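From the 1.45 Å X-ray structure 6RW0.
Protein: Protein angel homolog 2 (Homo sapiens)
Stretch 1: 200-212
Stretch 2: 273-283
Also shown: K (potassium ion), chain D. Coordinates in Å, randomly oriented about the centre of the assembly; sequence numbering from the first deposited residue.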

ATOM      1  N   PRO A 200       2.761  -1.429 -16.101  1.00 15.08           N
ATOM      2  CA  PRO A 200       3.784  -0.374 -16.044  1.00 15.24           C
ATOM      3  C   PRO A 200       3.594   0.778 -17.009  1.00 15.10           C
ATOM      4  O   PRO A 200       4.075   1.887 -16.738  1.00 15.80           O
ATOM      5  CB  PRO A 200       5.086  -1.130 -16.350  1.00 17.40           C
ATOM      6  CG  PRO A 200       4.826  -2.495 -15.846  1.00 20.47           C
ATOM      7  CD  PRO A 200       3.371  -2.779 -16.104  1.00 16.28           C
ATOM      8  N   ARG A 201       2.988   0.559 -18.157  1.00 13.44           N
ATOM      9  CA  ARG A 201       2.793   1.639 -19.146  1.00 13.25           C
ATOM     10  C   ARG A 201       1.780   2.674 -18.645  1.00 13.73           C
ATOM     11  O   ARG A 201       1.926   3.804 -18.969  1.00 14.13           O
ATOM     12  CB  ARG A 201       2.351   1.066 -20.495  1.00 13.11           C
ATOM     13  CG  ARG A 201       2.271   2.113 -21.598  1.00 15.28           C
ATOM     14  CD  ARG A 201       1.998   1.529 -22.973  1.00 14.43           C
ATOM     15  NE  ARG A 201       0.685   0.928 -23.082  1.00 14.35           N
ATOM     16  CZ  ARG A 201      -0.057   0.940 -24.169  1.00 14.31           C
ATOM     17  NH1 ARG A 201       0.237   1.737 -25.174  1.00 14.57           N
ATOM     18  NH2 ARG A 201      -1.119   0.167 -24.241  1.00 14.71           N
ATOM     19  N   ARG A 202       0.764   2.249 -17.911  1.00 12.88           N
ATOM     20  CA  ARG A 202      -0.381   3.133 -17.593  1.00 14.04           C
ATOM     21  C   ARG A 202      -0.218   3.971 -16.324  1.00 13.10           C
ATOM     22  O   ARG A 202      -1.053   3.887 -15.462  1.00 14.02           O
ATOM     23  CB  ARG A 202      -1.660   2.296 -17.563  1.00 14.49           C
ATOM     24  CG  ARG A 202      -1.933   1.574 -18.876  1.00 14.44           C
ATOM     25  CD  ARG A 202      -1.921   2.490 -20.091  1.00 14.66           C
ATOM     26  NE  ARG A 202      -2.865   3.587 -19.995  1.00 15.16           N
ATOM     27  CZ  ARG A 202      -4.151   3.499 -20.260  1.00 15.88           C
ATOM     28  NH1 ARG A 202      -4.645   2.361 -20.700  1.00 16.47           N
ATOM     29  NH2 ARG A 202      -4.934   4.537 -20.078  1.00 16.44           N
ATOM     30  N   GLY A 203       0.723   4.903 -16.352  1.00 14.13           N
ATOM     31  CA  GLY A 203       0.980   5.860 -15.267  1.00 13.26           C
ATOM     32  C   GLY A 203      -0.156   6.854 -15.137  1.00 14.22           C
ATOM     33  O   GLY A 203      -0.294   7.426 -14.086  1.00 14.90           O
ATOM     34  N   ASP A 204      -0.852   7.123 -16.235  1.00 13.93           N
ATOM     35  CA  ASP A 204      -2.043   7.995 -16.229  1.00 13.49           C
ATOM     36  C   ASP A 204      -3.103   7.362 -15.323  1.00 13.31           C
ATOM     37  O   ASP A 204      -3.639   8.044 -14.498  1.00 13.21           O
ATOM     38  CB  ASP A 204      -2.564   8.202 -17.653  1.00 13.66           C
ATOM     39  CG  ASP A 204      -2.822   6.953 -18.474  1.00 14.81           C
ATOM     40  OD1 ASP A 204      -2.191   5.948 -18.239  1.00 14.04           O
ATOM     41  OD2 ASP A 204      -3.653   7.033 -19.331  1.00 16.53           O
ATOM     42  N   ILE A 205      -3.356   6.074 -15.453  1.00 13.42           N
ATOM     43  CA  ILE A 205      -4.302   5.408 -14.564  1.00 13.86           C
ATOM     44  C   ILE A 205      -3.775   5.390 -13.137  1.00 13.52           C
ATOM     45  O   ILE A 205      -4.512   5.686 -12.191  1.00 13.59           O
ATOM     46  CB  ILE A 205      -4.669   4.002 -15.074  1.00 13.10           C
ATOM     47  CG1 ILE A 205      -5.289   4.087 -16.461  1.00 14.32           C
ATOM     48  CG2 ILE A 205      -5.621   3.358 -14.065  1.00 14.66           C
ATOM     49  CD1 ILE A 205      -5.579   2.742 -17.045  1.00 15.03           C
ATOM     50  N   LYS A 206      -2.492   5.061 -12.951  1.00 12.94           N
ATOM     51  CA  LYS A 206      -1.932   4.999 -11.604  1.00 13.11           C
ATOM     52  C   LYS A 206      -2.096   6.318 -10.857  1.00 12.44           C
ATOM     53  O   LYS A 206      -2.479   6.328  -9.680  1.00 13.49           O
ATOM     54  CB  LYS A 206      -0.448   4.658 -11.650  1.00 15.87           C
ATOM     55  CG  LYS A 206      -0.088   3.220 -11.760  1.00 21.93           C
ATOM     56  CD  LYS A 206       1.339   3.093 -11.215  1.00 21.24           C
ATOM     57  CE  LYS A 206       1.697   1.661 -10.914  1.00 24.65           C
ATOM     58  NZ  LYS A 206       1.904   0.856 -12.115  1.00 21.03           N
ATOM     59  N   LEU A 207      -1.712   7.439 -11.490  1.00 13.59           N
ATOM     60  CA  LEU A 207      -1.809   8.735 -10.816  1.00 13.19           C
ATOM     61  C   LEU A 207      -3.256   9.094 -10.519  1.00 12.82           C
ATOM     62  O   LEU A 207      -3.545   9.703  -9.481  1.00 14.72           O
ATOM     63  CB  LEU A 207      -1.165   9.842 -11.653  1.00 14.52           C
ATOM     64  CG  LEU A 207       0.355   9.868 -11.545  1.00 15.71           C
ATOM     65  CD1 LEU A 207       0.926  10.789 -12.602  1.00 17.55           C
ATOM     66  CD2 LEU A 207       0.818  10.286 -10.164  1.00 18.23           C
ATOM     67  N   THR A 208      -4.183   8.716 -11.398  1.00 12.36           N
ATOM     68  CA  THR A 208      -5.584   9.033 -11.159  1.00 13.62           C
ATOM     69  C   THR A 208      -6.142   8.187 -10.019  1.00 12.98           C
ATOM     70  O   THR A 208      -6.893   8.691  -9.181  1.00 13.67           O
ATOM     71  CB  THR A 208      -6.392   8.851 -12.445  1.00 13.28           C
ATOM     72  OG1 THR A 208      -5.817   9.640 -13.501  1.00 14.28           O
ATOM     73  CG2 THR A 208      -7.828   9.316 -12.278  1.00 13.21           C
ATOM     74  N   GLN A 209      -5.783   6.899  -9.973  1.00 12.45           N
ATOM     75  CA  GLN A 209      -6.156   6.056  -8.839  1.00 11.83           C
ATOM     76  C   GLN A 209      -5.616   6.630  -7.538  1.00 11.85           C
ATOM     77  O   GLN A 209      -6.335   6.738  -6.539  1.00 13.67           O
ATOM     78  CB  GLN A 209      -5.650   4.630  -9.060  1.00 11.89           C
ATOM     79  CG  GLN A 209      -6.324   3.919 -10.220  1.00 12.71           C
ATOM     80  CD  GLN A 209      -5.928   2.457 -10.347  1.00 13.11           C
ATOM     81  OE1 GLN A 209      -4.914   2.023  -9.804  1.00 14.04           O
ATOM     82  NE2 GLN A 209      -6.732   1.691 -11.082  1.00 13.39           N
ATOM     83  N   LEU A 210      -4.342   7.012  -7.528  1.00 13.11           N
ATOM     84  CA  LEU A 210      -3.782   7.636  -6.334  1.00 12.54           C
ATOM     85  C   LEU A 210      -4.557   8.892  -5.946  1.00 13.62           C
ATOM     86  O   LEU A 210      -4.866   9.101  -4.763  1.00 14.61           O
ATOM     87  CB  LEU A 210      -2.308   7.953  -6.567  1.00 13.71           C
ATOM     88  CG  LEU A 210      -1.609   8.700  -5.436  1.00 14.29           C
ATOM     89  CD1 LEU A 210      -1.572   7.846  -4.180  1.00 15.46           C
ATOM     90  CD2 LEU A 210      -0.212   9.113  -5.842  1.00 15.91           C
ATOM     91  N   ALA A 211      -4.880   9.746  -6.920  1.00 13.39           N
ATOM     92  CA  ALA A 211      -5.639  10.959  -6.622  1.00 14.62           C
ATOM     93  C   ALA A 211      -6.986  10.620  -5.991  1.00 13.98           C
ATOM     94  O   ALA A 211      -7.455  11.327  -5.090  1.00 14.81           O
ATOM     95  CB  ALA A 211      -5.838  11.771  -7.902  1.00 15.95           C
ATOM     96  N   MET A 212      -7.631   9.551  -6.460  1.00 14.24           N
ATOM     97  CA  MET A 212      -8.910   9.143  -5.889  1.00 13.38           C
ATOM     98  C   MET A 212      -8.748   8.709  -4.437  1.00 13.71           C
ATOM     99  O   MET A 212      -9.580   9.051  -3.590  1.00 14.63           O
ATOM    100  CB  MET A 212      -9.516   8.032  -6.742  1.00 13.45           C
ATOM    101  CG  MET A 212      -9.969   8.526  -8.100  1.00 14.26           C
ATOM    102  SD  MET A 212     -10.312   7.213  -9.294  1.00 19.99           S
ATOM    103  CE  MET A 212     -11.894   6.789  -8.823  1.00 20.66           C
ATOM    104  N   GLY A 273       8.122   5.133 -27.409  1.00 16.39           N
ATOM    105  CA  GLY A 273       6.807   5.140 -28.085  1.00 15.78           C
ATOM    106  C   GLY A 273       5.634   5.448 -27.175  1.00 15.09           C
ATOM    107  O   GLY A 273       4.533   5.187 -27.565  1.00 14.39           O
ATOM    108  N   GLN A 274       5.863   6.064 -26.028  1.00 16.02           N
ATOM    109  CA  GLN A 274       4.778   6.275 -25.056  1.00 15.14           C
ATOM    110  C   GLN A 274       4.187   7.668 -25.165  1.00 13.83           C
ATOM    111  O   GLN A 274       4.907   8.604 -25.381  1.00 15.69           O
ATOM    112  CB  GLN A 274       5.280   6.036 -23.639  1.00 16.77           C
ATOM    113  CG  GLN A 274       5.613   4.583 -23.372  1.00 17.65           C
ATOM    114  CD  GLN A 274       6.184   4.406 -21.993  1.00 20.27           C
ATOM    115  OE1 GLN A 274       6.421   5.356 -21.283  1.00 19.16           O
ATOM    116  NE2 GLN A 274       6.422   3.168 -21.624  1.00 24.81           N
ATOM    117  N   ARG A 275       2.882   7.740 -24.980  1.00 14.66           N
ATOM    118  CA  ARG A 275       2.118   8.991 -24.925  1.00 14.74           C
ATOM    119  C   ARG A 275       2.547   9.769 -23.677  1.00 16.44           C
ATOM    120  O   ARG A 275       2.881   9.165 -22.696  1.00 16.20           O
ATOM    121  CB  ARG A 275       0.648   8.576 -24.881  1.00 18.31           C
ATOM    122  CG  ARG A 275      -0.340   9.703 -24.671  1.00 20.54           C
ATOM    123  CD  ARG A 275      -1.758   9.207 -24.878  1.00 20.05           C
ATOM    124  NE  ARG A 275      -2.088   8.054 -24.054  1.00 17.57           N
ATOM    125  CZ  ARG A 275      -2.629   8.126 -22.853  1.00 17.22           C
ATOM    126  NH1 ARG A 275      -2.796   9.300 -22.291  1.00 19.54           N
ATOM    127  NH2 ARG A 275      -3.005   7.034 -22.224  1.00 18.44           N
ATOM    128  N   ILE A 276       2.567  11.088 -23.771  1.00 16.78           N
ATOM    129  CA  ILE A 276       2.837  12.008 -22.668  1.00 17.84           C
ATOM    130  C   ILE A 276       1.533  12.275 -21.926  1.00 18.05           C
ATOM    131  O   ILE A 276       0.471  12.367 -22.547  1.00 22.50           O
ATOM    132  CB  ILE A 276       3.430  13.321 -23.222  1.00 22.06           C
ATOM    133  CG1 ILE A 276       4.627  13.041 -24.137  1.00 24.52           C
ATOM    134  CG2 ILE A 276       3.767  14.260 -22.082  1.00 25.15           C
ATOM    135  CD1 ILE A 276       5.698  12.184 -23.558  1.00 26.14           C
ATOM    136  N   LEU A 277       1.605  12.416 -20.596  1.00 18.74           N
ATOM    137  CA  LEU A 277       0.414  12.663 -19.781  1.00 19.72           C
ATOM    138  C   LEU A 277      -0.400  13.847 -20.292  1.00 24.45           C
ATOM    139  O   LEU A 277       0.153  14.887 -20.639  1.00 23.06           O
ATOM    140  CB  LEU A 277       0.836  12.978 -18.339  1.00 18.39           C
ATOM    141  CG  LEU A 277       1.155  11.703 -17.572  1.00 16.53           C
ATOM    142  CD1 LEU A 277       1.887  12.064 -16.299  1.00 17.62           C
ATOM    143  CD2 LEU A 277      -0.079  10.872 -17.226  1.00 19.77           C
ATOM    144  N   SER A 278      -1.729  13.712 -20.276  1.00 24.55           N
ATOM    145  CA  SER A 278      -2.581  14.850 -20.620  1.00 23.22           C
ATOM    146  C   SER A 278      -2.554  15.906 -19.507  1.00 22.09           C
ATOM    147  O   SER A 278      -2.234  15.620 -18.355  1.00 21.86           O
ATOM    148  CB  SER A 278      -4.020  14.394 -20.880  1.00 27.12           C
ATOM    149  OG  SER A 278      -4.089  13.617 -22.066  1.00 28.06           O
ATOM    150  N   ILE A 279      -2.853  17.146 -19.881  1.00 25.89           N
ATOM    151  CA  ILE A 279      -3.043  18.238 -18.928  1.00 24.84           C
ATOM    152  C   ILE A 279      -4.500  18.683 -19.039  1.00 25.36           C
ATOM    153  O   ILE A 279      -4.880  19.273 -20.058  1.00 27.14           O
ATOM    154  CB  ILE A 279      -2.096  19.412 -19.211  1.00 30.98           C
ATOM    155  CG1 ILE A 279      -0.645  18.939 -19.213  1.00 33.65           C
ATOM    156  CG2 ILE A 279      -2.287  20.515 -18.171  1.00 29.78           C
ATOM    157  CD1 ILE A 279       0.304  19.879 -19.948  1.00 36.45           C
ATOM    158  N   PRO A 280      -5.361  18.399 -18.049  1.00 26.54           N
ATOM    159  CA  PRO A 280      -5.120  17.611 -16.843  1.00 23.26           C
ATOM    160  C   PRO A 280      -5.065  16.115 -17.166  1.00 20.88           C
ATOM    161  O   PRO A 280      -5.441  15.659 -18.258  1.00 21.31           O
ATOM    162  CB  PRO A 280      -6.347  17.922 -15.982  1.00 29.59           C
ATOM    163  CG  PRO A 280      -7.438  18.019 -16.999  1.00 29.83           C
ATOM    164  CD  PRO A 280      -6.791  18.748 -18.179  1.00 30.91           C
ATOM    165  N   ILE A 281      -4.626  15.351 -16.170  1.00 19.43           N
ATOM    166  CA  ILE A 281      -4.418  13.920 -16.362  1.00 17.22           C
ATOM    167  C   ILE A 281      -5.746  13.212 -16.576  1.00 17.84           C
ATOM    168  O   ILE A 281      -5.848  12.289 -17.392  1.00 19.65           O
ATOM    169  CB  ILE A 281      -3.649  13.335 -15.168  1.00 17.63           C
ATOM    170  CG1 ILE A 281      -2.239  13.933 -15.093  1.00 20.83           C
ATOM    171  CG2 ILE A 281      -3.598  11.807 -15.254  1.00 17.70           C
ATOM    172  CD1 ILE A 281      -1.463  13.527 -13.834  1.00 23.45           C
ATOM    173  N   TRP A 282      -6.756  13.612 -15.819  1.00 17.48           N
ATOM    174  CA  TRP A 282      -8.087  12.966 -15.790  1.00 17.88           C
ATOM    175  C   TRP A 282      -9.162  13.995 -16.115  1.00 17.20           C
ATOM    176  O   TRP A 282      -8.912  15.168 -15.938  1.00 18.40           O
ATOM    177  CB  TRP A 282      -8.298  12.304 -14.418  1.00 17.39           C
ATOM    178  CG  TRP A 282      -8.292  13.251 -13.261  1.00 16.66           C
ATOM    179  CD1 TRP A 282      -9.282  14.106 -12.883  1.00 17.72           C
ATOM    180  CD2 TRP A 282      -7.230  13.432 -12.320  1.00 16.21           C
ATOM    181  NE1 TRP A 282      -8.902  14.808 -11.779  1.00 18.63           N
ATOM    182  CE2 TRP A 282      -7.648  14.424 -11.413  1.00 17.38           C
ATOM    183  CE3 TRP A 282      -5.972  12.856 -12.162  1.00 15.63           C
ATOM    184  CZ2 TRP A 282      -6.851  14.839 -10.360  1.00 18.92           C
ATOM    185  CZ3 TRP A 282      -5.183  13.272 -11.120  1.00 17.65           C
ATOM    186  CH2 TRP A 282      -5.618  14.255 -10.240  1.00 19.51           C
ATOM    187  N   PRO A 283     -10.329  13.586 -16.624  1.00 17.99           N
ATOM    188  CA  PRO A 283     -11.335  14.546 -17.016  1.00 18.87           C
ATOM    189  C   PRO A 283     -12.116  15.214 -15.873  1.00 20.65           C
ATOM    190  O   PRO A 283     -12.145  14.717 -14.814  1.00 19.73           O
ATOM    191  CB  PRO A 283     -12.263  13.727 -17.918  1.00 21.41           C
ATOM    192  CG  PRO A 283     -12.167  12.346 -17.374  1.00 22.39           C
ATOM    193  CD  PRO A 283     -10.714  12.219 -16.984  1.00 20.29           C
TER
HETATM  194  K     K D 603       1.602   4.662 -25.076  1.00 16.55           K
HETATM  195  O   HOH W   1      -4.668   9.407 -20.174  1.00 19.76           O

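The strongest link between the two stretches is a salt bridge at the start of the helix, where Arg275 NH2 donates a hydrogen bond to Asp204 OD2 (3.0 Å, N-H...acceptor angle 162°). The same carboxylate is gripped from within its own stretch by Arg202, whose NE lies 3.0 Å from Asp204 OD1 and whose NH2 lies 2.9 Å from Asp204 OD2. One buried aspartate thus serves two guanidinium groups, and its negative charge helps to offset their repulsion: Arg202 NH2 and Arg275 NH2 come within 3.8 Å of each other. A water reinforces the cross-link, donating to Asp204 OD2 (2.7 Å) and accepting from Arg275 NH1 (2.8 Å).

Arg202 occupies the N-cap position, and the helix runs from Gly203 through the end of the first stretch. The second stretch has no regular secondary structure but follows the helix in the same direction, Asp204 lying nearest Leu277 and Thr208 nearest Trp282, with CA separations of 6.4 and 6.6 Å. A cis peptide bond precedes Pro280, in an exposed segment that stands clear of the helix before Ile281 and Trp282 return to it.

Beyond the charged cluster the contact becomes largely apolar. Leu277 CD2 packs 3.6 Å from Asp204 CA, while Leu207 CD1 meets both Leu277 CD1 (4.0 Å) and Ile281 CD1 (3.8 Å). One turn after Asp204, the Thr208 hydroxyl donates to the backbone, with OG1 2.9 Å from Asp204 O. Its polar need is thereby met within the helix, although OG1 also lies 3.6 Å from Ile281 CG2 and 3.5 Å from Trp282 CE3. Farther along, the small side chain of Ala211 allows close approach of the indole, with CB 3.4 Å from Trp282 CH2.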